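Type IV pilus biogenesis protein PilB (Streptococcus sanguinis, PDB 7B7P) is a minor type IV pilin with a direct role in adhesion, carrying a von Willebrand factor A-like domain with a metal-ion-dependent adhesion site. Local coordinates at residues G210-N215 and Q228-D234; I194-K198 and E402-Q406. All blocks are in the same frame, centred on the assembly; numbering follows the deposited sequence.

Overall arrangement
The chain starts with helix 9-27 and a six-stranded mixed sheet, then enters the von Willebrand factor A-like part through strand 162-169. Helix 191-209 comes next and carries residues 194-198, the first half of contact 2. It runs almost directly into strand 212-219, after which the chain turns back through strand 223-228, and contact 1 closes a loop of 12 residues between 210-215 and 228-234. Strands 276-283, 364-370 and 393-399 follow before helix 402-424 returns to helix 191-209, closing contact 2 across 203 residues. Contact 1 is therefore nested within contact 2. Their nearest atoms are about 11 Å apart: one joins strands of the sheet, the other two helices packed against it.

Contact 1. Residues G210-N215 and Q228-D234; sequences GNISVN and QNFSNLD
V214 and S231 form an antiparallel hydrogen-bonded pair, with V214 N giving to S231 O at 3.0 Å and S231 N to V214 O at 2.9 Å. Beside it S213 and N232 make a non-hydrogen-bonded pair, their CA atoms 4.1 Å apart. The strand directions differ by 147°, and beyond the pairing a nearly straight bond from L233 N to I212 O, 3.2 Å, leads into a 3-10 segment. There N232 OD1 accepts from D234 N in an Asx turn, which suits asparagine. In the von Willebrand factor A-like sheet, strand 212-219 pairs in parallel with strand 162-169 but antiparallel with strand 230-232. V214 CG2 and L233 CD2 meet on the side facing helix 191-209, where both residues touch I203; branched apolar chains suit this buried seam. Towards helix 258-270, N215 CB sits over the centre of the F230 ring in a CH-pi contact, 3.9 Å from the centroid, and the amide lies stacked toward the rim, the planes 16° apart. N215 CG, between the backbone N and carbonyl carbon (chi1 74°), turns the amide this way. N215 ND2 reaches Q228 O at 3.1 Å and S268 OG, and N215 OD1 is hydrogen-bonded to S165 OG, fixing the flip of the buried amide. Where G210 leaves helix 191-209 with positive phi, N211 N meets D234 OD2 from above the carboxylate plane, 3.0 Å away.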
ATOM      1  N   GLY A 210       8.219   7.619   9.027  1.00 91.43           N
ATOM      2  CA  GLY A 210       7.767   8.211  10.277  1.00 92.57           C
ATOM      3  C   GLY A 210       6.317   7.917  10.625  1.00 91.22           C
ATOM      4  O   GLY A 210       5.493   7.686   9.734  1.00 89.29           O
ATOM      5  N   ASN A 211       5.993   7.914  11.922  1.00 89.82           N
ATOM      6  CA  ASN A 211       4.611   7.788  12.393  1.00 91.70           C
ATOM      7  C   ASN A 211       4.023   6.429  12.011  1.00 85.91           C
ATOM      8  O   ASN A 211       2.901   6.315  11.506  1.00 81.92           O
ATOM      9  CB  ASN A 211       3.748   8.936  11.865  1.00 94.25           C
ATOM     10  CG  ASN A 211       3.151   9.762  12.973  1.00 97.30           C
ATOM     11  OD1 ASN A 211       3.469   9.565  14.153  1.00102.40           O
ATOM     12  ND2 ASN A 211       2.272  10.691  12.607  1.00101.93           N
ATOM     13  N   ILE A 212       4.793   5.384  12.287  1.00 83.18           N
ATOM     14  CA  ILE A 212       4.548   4.080  11.700  1.00 81.39           C
ATOM     15  C   ILE A 212       4.961   3.030  12.720  1.00 81.89           C
ATOM     16  O   ILE A 212       6.123   2.986  13.140  1.00 82.91           O
ATOM     17  CB  ILE A 212       5.307   3.916  10.368  1.00 81.25           C
ATOM     18  CG1 ILE A 212       5.249   2.483   9.844  1.00 79.11           C
ATOM     19  CG2 ILE A 212       6.737   4.438  10.478  1.00 85.74           C
ATOM     20  CD1 ILE A 212       5.443   2.431   8.325  1.00 75.30           C
ATOM     21  N   SER A 213       4.002   2.219  13.157  1.00 77.28           N
ATOM     22  CA  SER A 213       4.281   1.175  14.128  1.00 78.59           C
ATOM     23  C   SER A 213       4.035  -0.204  13.529  1.00 69.33           C
ATOM     24  O   SER A 213       3.287  -0.372  12.564  1.00 70.65           O
ATOM     25  CB  SER A 213       3.460   1.366  15.413  1.00 78.34           C
ATOM     26  OG  SER A 213       2.198   1.906  15.120  1.00 84.22           O
ATOM     27  N   VAL A 214       4.708  -1.189  14.105  1.00 70.85           N
ATOM     28  CA  VAL A 214       4.746  -2.537  13.569  1.00 71.39           C
ATOM     29  C   VAL A 214       4.631  -3.524  14.726  1.00 73.38           C
ATOM     30  O   VAL A 214       4.988  -3.217  15.867  1.00 71.05           O
ATOM     31  CB  VAL A 214       6.048  -2.776  12.760  1.00 74.10           C
ATOM     32  CG1 VAL A 214       6.317  -1.628  11.785  1.00 71.08           C
ATOM     33  CG2 VAL A 214       7.232  -2.918  13.692  1.00 75.66           C
ATOM     34  N   ASN A 215       4.104  -4.714  14.432  1.00 70.00           N
ATOM     35  CA  ASN A 215       4.224  -5.855  15.332  1.00 68.09           C
ATOM     36  C   ASN A 215       4.561  -7.069  14.483  1.00 67.24           C
ATOM     37  O   ASN A 215       4.603  -6.995  13.251  1.00 68.98           O
ATOM     38  CB  ASN A 215       2.959  -6.072  16.183  1.00 68.82           C
ATOM     39  CG  ASN A 215       1.796  -6.660  15.387  1.00 73.19           C
ATOM     40  OD1 ASN A 215       1.757  -6.553  14.155  1.00 68.25           O
ATOM     41  ND2 ASN A 215       0.842  -7.303  16.093  1.00 60.15           N
ATOM     42  N   GLN A 228       3.602  -8.943  20.293  1.00 64.26           N
ATOM     43  CA  GLN A 228       2.177  -8.703  20.149  1.00 71.58           C
ATOM     44  C   GLN A 228       1.866  -7.219  20.026  1.00 70.86           C
ATOM     45  O   GLN A 228       1.054  -6.820  19.184  1.00 68.75           O
ATOM     46  CB  GLN A 228       1.416  -9.322  21.323  1.00 68.21           C
ATOM     47  CG  GLN A 228      -0.001  -8.820  21.445  1.00 65.10           C
ATOM     48  CD  GLN A 228      -0.887  -9.741  22.268  1.00 68.33           C
ATOM     49  OE1 GLN A 228      -0.417 -10.420  23.179  1.00 66.97           O
ATOM     50  NE2 GLN A 228      -2.176  -9.765  21.949  1.00 64.43           N
ATOM     51  N   ASN A 229       2.492  -6.388  20.841  1.00 72.93           N
ATOM     52  CA  ASN A 229       2.168  -4.969  20.826  1.00 73.48           C
ATOM     53  C   ASN A 229       2.987  -4.260  19.760  1.00 71.06           C
ATOM     54  O   ASN A 229       4.013  -4.760  19.304  1.00 72.20           O
ATOM     55  CB  ASN A 229       2.409  -4.340  22.202  1.00 80.71           C
ATOM     56  CG  ASN A 229       1.511  -4.940  23.282  1.00 83.48           C
ATOM     57  OD1 ASN A 229       0.275  -4.913  23.176  1.00 86.15           O
ATOM     58  ND2 ASN A 229       2.129  -5.492  24.320  1.00 83.07           N
ATOM     59  N   PHE A 230       2.517  -3.078  19.366  1.00 71.67           N
ATOM     60  CA  PHE A 230       3.077  -2.340  18.237  1.00 75.40           C
ATOM     61  C   PHE A 230       4.165  -1.371  18.697  1.00 77.47           C
ATOM     62  O   PHE A 230       3.896  -0.466  19.497  1.00 83.49           O
ATOM     63  CB  PHE A 230       1.973  -1.580  17.505  1.00 71.29           C
ATOM     64  CG  PHE A 230       1.120  -2.452  16.634  1.00 71.01           C
ATOM     65  CD1 PHE A 230       0.223  -3.362  17.196  1.00 70.05           C
ATOM     66  CD2 PHE A 230       1.226  -2.381  15.253  1.00 69.81           C
ATOM     67  CE1 PHE A 230      -0.566  -4.182  16.387  1.00 70.89           C
ATOM     68  CE2 PHE A 230       0.437  -3.198  14.427  1.00 73.86           C
ATOM     69  CZ  PHE A 230      -0.459  -4.103  15.003  1.00 72.16           C
ATOM     70  N   SER A 231       5.385  -1.549  18.176  1.00 77.30           N
ATOM     71  CA  SER A 231       6.472  -0.590  18.385  1.00 76.68           C
ATOM     72  C   SER A 231       6.348   0.563  17.404  1.00 79.88           C
ATOM     73  O   SER A 231       6.295   0.345  16.189  1.00 80.50           O
ATOM     74  CB  SER A 231       7.845  -1.241  18.192  1.00 79.44           C
ATOM     75  OG  SER A 231       7.952  -2.514  18.797  1.00 84.46           O
ATOM     76  N   ASN A 232       6.324   1.791  17.920  1.00 83.70           N
ATOM     77  CA  ASN A 232       6.534   2.948  17.060  1.00 86.78           C
ATOM     78  C   ASN A 232       8.019   3.046  16.733  1.00 89.71           C
ATOM     79  O   ASN A 232       8.863   3.046  17.637  1.00 91.89           O
ATOM     80  CB  ASN A 232       6.047   4.231  17.731  1.00 88.18           C
ATOM     81  CG  ASN A 232       5.947   5.395  16.759  1.00 91.34           C
ATOM     82  OD1 ASN A 232       6.615   5.417  15.722  1.00 93.50           O
ATOM     83  ND2 ASN A 232       5.119   6.373  17.093  1.00 92.45           N
ATOM     84  N   LEU A 233       8.342   3.104  15.441  1.00 89.29           N
ATOM     85  CA  LEU A 233       9.745   3.145  15.047  1.00 93.78           C
ATOM     86  C   LEU A 233      10.393   4.495  15.331  1.00 95.43           C
ATOM     87  O   LEU A 233      11.620   4.559  15.460  1.00 99.55           O
ATOM     88  CB  LEU A 233       9.890   2.792  13.567  1.00 90.58           C
ATOM     89  CG  LEU A 233       9.188   1.514  13.108  1.00 84.57           C
ATOM     90  CD1 LEU A 233       9.257   1.405  11.600  1.00 79.92           C
ATOM     91  CD2 LEU A 233       9.787   0.290  13.772  1.00 79.00           C
ATOM     92  N   ASP A 234       9.601   5.570  15.439  1.00 97.00           N
ATOM     93  CA  ASP A 234      10.152   6.872  15.802  1.00 97.30           C
ATOM     94  C   ASP A 234      10.704   6.888  17.220  1.00 98.95           C
ATOM     95  O   ASP A 234      11.448   7.811  17.573  1.00101.79           O
ATOM     96  CB  ASP A 234       9.096   7.964  15.650  1.00 94.61           C
ATOM     97  CG  ASP A 234       8.657   8.151  14.208  1.00 98.82           C
ATOM     98  OD1 ASP A 234       9.150   7.404  13.333  1.00 99.71           O
ATOM     99  OD2 ASP A 234       7.826   9.051  13.946  1.00 97.74           O
TER

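Contact 2. Residues I194-K198 and E402-Q406; sequences ILRKK and EEALQ
K198 reaches out of helix 191-209 as a knob into a hole formed by E402, E403, L405 and Q406 of helix 402-424. The long chain does two jobs. Its first part lies against L405, with K198 CB 3.8 Å from L405 CD2, and the outer methylenes pass beside Q406 and E402, while its ammonium group arrives among oxygens. E402 OE1 takes a weak hydrogen bond within a salt bridge, 3.4 Å from K198 NZ, and E403 OE1 adds a longer ionic contact to K198 NZ at 3.6 Å. The hydrogen bond from K198 NZ to Q406 OE1 is modelled at only 2.5 Å, too short for its exact length to be trusted. A bend at the second torsion (chi2 -50°), followed by an extended run to NZ, carries the ammonium group to helix 402-424. A lysine suits the place because its flexible chain brings one ammonium group to E402 OE1, E403 OE1 and Q406 OE1.

Beside the lysine, I194 CG2 presses on the aliphatic CG of E402 at 3.4 Å, the two side chains crossing at a slant. Nearer the sheet, L195 CD1 and L405 CD2 approach to 4.2 Å; leucines suit this place between the helices and the sheet. Both leucines also rest on L282 of strand 276-283, and L405 touches I368 and F370 of the neighbouring strand. At the start of helix 402-424, N401 OD1 accepts from A404 N. The short helical segments run at 36° to each other, their axes approaching to 10.3 Å. L195 also touches M174, and its side chain lies about 8 Å from that of D284, a magnesium-binding residue. Neighbouring helices laid over a mainly parallel sheet, close to a metal-ion-dependent adhesion site, are characteristic of the Rossmann-like von Willebrand factor A fold.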
ATOM      1  N   ILE A 194      17.527 -15.776   5.658  1.00 65.85           N
ATOM      2  CA  ILE A 194      17.383 -14.673   4.717  1.00 66.28           C
ATOM      3  C   ILE A 194      16.234 -13.762   5.136  1.00 70.77           C
ATOM      4  O   ILE A 194      16.332 -12.528   5.040  1.00 71.16           O
ATOM      5  CB  ILE A 194      17.211 -15.221   3.287  1.00 68.94           C
ATOM      6  CG1 ILE A 194      18.409 -16.092   2.915  1.00 70.98           C
ATOM      7  CG2 ILE A 194      17.044 -14.087   2.285  1.00 66.27           C
ATOM      8  CD1 ILE A 194      18.303 -16.722   1.569  1.00 68.32           C
ATOM      9  N   LEU A 195      15.143 -14.351   5.645  1.00 66.89           N
ATOM     10  CA  LEU A 195      13.997 -13.555   6.060  1.00 65.36           C
ATOM     11  C   LEU A 195      14.349 -12.637   7.225  1.00 65.33           C
ATOM     12  O   LEU A 195      13.959 -11.464   7.242  1.00 67.07           O
ATOM     13  CB  LEU A 195      12.827 -14.467   6.430  1.00 64.58           C
ATOM     14  CG  LEU A 195      11.572 -13.700   6.868  1.00 63.86           C
ATOM     15  CD1 LEU A 195      11.196 -12.575   5.876  1.00 59.64           C
ATOM     16  CD2 LEU A 195      10.407 -14.678   7.074  1.00 61.89           C
ATOM     17  N   ARG A 196      15.071 -13.158   8.218  1.00 64.02           N
ATOM     18  CA  ARG A 196      15.529 -12.305   9.317  1.00 68.62           C
ATOM     19  C   ARG A 196      16.273 -11.075   8.798  1.00 73.91           C
ATOM     20  O   ARG A 196      15.904  -9.933   9.106  1.00 74.44           O
ATOM     21  CB  ARG A 196      16.424 -13.097  10.254  1.00 67.76           C
ATOM     22  CG  ARG A 196      15.725 -14.136  11.057  1.00 71.03           C
ATOM     23  CD  ARG A 196      16.730 -14.688  11.998  1.00 72.93           C
ATOM     24  NE  ARG A 196      16.489 -16.061  12.419  1.00 80.14           N
ATOM     25  CZ  ARG A 196      15.835 -16.378  13.531  1.00 76.18           C
ATOM     26  NH1 ARG A 196      15.335 -15.409  14.284  1.00 73.24           N
ATOM     27  NH2 ARG A 196      15.679 -17.652  13.883  1.00 73.84           N
ATOM     28  N   LYS A 197      17.315 -11.290   7.986  1.00 71.65           N
ATOM     29  CA  LYS A 197      18.101 -10.166   7.481  1.00 77.29           C
ATOM     30  C   LYS A 197      17.237  -9.200   6.672  1.00 73.94           C
ATOM     31  O   LYS A 197      17.273  -7.982   6.892  1.00 75.77           O
ATOM     32  CB  LYS A 197      19.275 -10.672   6.632  1.00 78.49           C
ATOM     33  CG  LYS A 197      20.253 -11.622   7.345  1.00 83.41           C
ATOM     34  CD  LYS A 197      21.386 -12.035   6.387  1.00 90.43           C
ATOM     35  CE  LYS A 197      22.504 -12.791   7.099  1.00 95.79           C
ATOM     36  NZ  LYS A 197      22.025 -14.042   7.792  1.00 94.60           N
ATOM     37  N   LYS A 198      16.445  -9.722   5.729  1.00 75.82           N
ATOM     38  CA  LYS A 198      15.745  -8.836   4.800  1.00 74.93           C
ATOM     39  C   LYS A 198      14.601  -8.075   5.459  1.00 72.84           C
ATOM     40  O   LYS A 198      14.211  -7.004   4.969  1.00 73.45           O
ATOM     41  CB  LYS A 198      15.217  -9.625   3.597  1.00 69.64           C
ATOM     42  CG  LYS A 198      16.296 -10.159   2.669  1.00 76.56           C
ATOM     43  CD  LYS A 198      17.282  -9.061   2.271  1.00 76.47           C
ATOM     44  CE  LYS A 198      18.275  -9.554   1.224  1.00 75.40           C
ATOM     45  NZ  LYS A 198      19.409  -8.585   1.061  1.00 75.45           N
ATOM     46  N   GLU A 402      17.038 -14.178  -2.986  1.00 75.45           N
ATOM     47  CA  GLU A 402      17.326 -13.255  -1.892  1.00 80.28           C
ATOM     48  C   GLU A 402      17.058 -11.803  -2.274  1.00 80.45           C
ATOM     49  O   GLU A 402      16.649 -11.005  -1.420  1.00 81.34           O
ATOM     50  CB  GLU A 402      18.782 -13.432  -1.432  1.00 78.77           C
ATOM     51  CG  GLU A 402      19.077 -12.748  -0.121  1.00 82.32           C
ATOM     52  CD  GLU A 402      20.532 -12.326   0.057  1.00 96.62           C
ATOM     53  OE1 GLU A 402      20.902 -11.225  -0.427  1.00 95.94           O
ATOM     54  OE2 GLU A 402      21.298 -13.080   0.711  1.00 99.39           O
ATOM     55  N   GLU A 403      17.270 -11.432  -3.538  1.00 77.59           N
ATOM     56  CA  GLU A 403      17.113 -10.034  -3.917  1.00 76.58           C
ATOM     57  C   GLU A 403      15.711  -9.716  -4.408  1.00 73.19           C
ATOM     58  O   GLU A 403      15.277  -8.557  -4.327  1.00 74.22           O
ATOM     59  CB  GLU A 403      18.150  -9.647  -4.980  1.00 81.56           C
ATOM     60  CG  GLU A 403      19.303  -8.854  -4.370  1.00 91.88           C
ATOM     61  CD  GLU A 403      20.221  -9.720  -3.496  1.00 99.71           C
ATOM     62  OE1 GLU A 403      20.520  -9.292  -2.343  1.00 91.47           O
ATOM     63  OE2 GLU A 403      20.653 -10.808  -3.972  1.00 97.18           O
ATOM     64  N   ALA A 404      14.987 -10.716  -4.902  1.00 70.38           N
ATOM     65  CA  ALA A 404      13.559 -10.529  -5.112  1.00 74.07           C
ATOM     66  C   ALA A 404      12.876 -10.141  -3.801  1.00 67.52           C
ATOM     67  O   ALA A 404      12.071  -9.204  -3.756  1.00 70.54           O
ATOM     68  CB  ALA A 404      12.957 -11.802  -5.703  1.00 71.92           C
ATOM     69  N   LEU A 405      13.227 -10.817  -2.711  1.00 66.86           N
ATOM     70  CA  LEU A 405      12.607 -10.495  -1.432  1.00 67.89           C
ATOM     71  C   LEU A 405      12.904  -9.053  -1.028  1.00 71.23           C
ATOM     72  O   LEU A 405      11.985  -8.289  -0.691  1.00 71.37           O
ATOM     73  CB  LEU A 405      13.064 -11.478  -0.358  1.00 64.23           C
ATOM     74  CG  LEU A 405      12.350 -11.208   0.970  1.00 70.19           C
ATOM     75  CD1 LEU A 405      10.801 -11.210   0.819  1.00 61.29           C
ATOM     76  CD2 LEU A 405      12.820 -12.170   2.049  1.00 55.64           C
ATOM     77  N   GLN A 406      14.174  -8.640  -1.101  1.00 72.16           N
ATOM     78  CA  GLN A 406      14.508  -7.264  -0.736  1.00 69.13           C
ATOM     79  C   GLN A 406      13.820  -6.249  -1.654  1.00 69.82           C
ATOM     80  O   GLN A 406      13.367  -5.190  -1.199  1.00 71.69           O
ATOM     81  CB  GLN A 406      16.019  -7.083  -0.748  1.00 76.77           C
ATOM     82  CG  GLN A 406      16.491  -5.741  -0.246  1.00 76.26           C
ATOM     83  CD  GLN A 406      17.993  -5.589  -0.381  1.00 82.16           C
ATOM     84  OE1 GLN A 406      18.765  -6.309   0.259  1.00 81.51           O
ATOM     85  NE2 GLN A 406      18.417  -4.663  -1.237  1.00 78.54           N
TER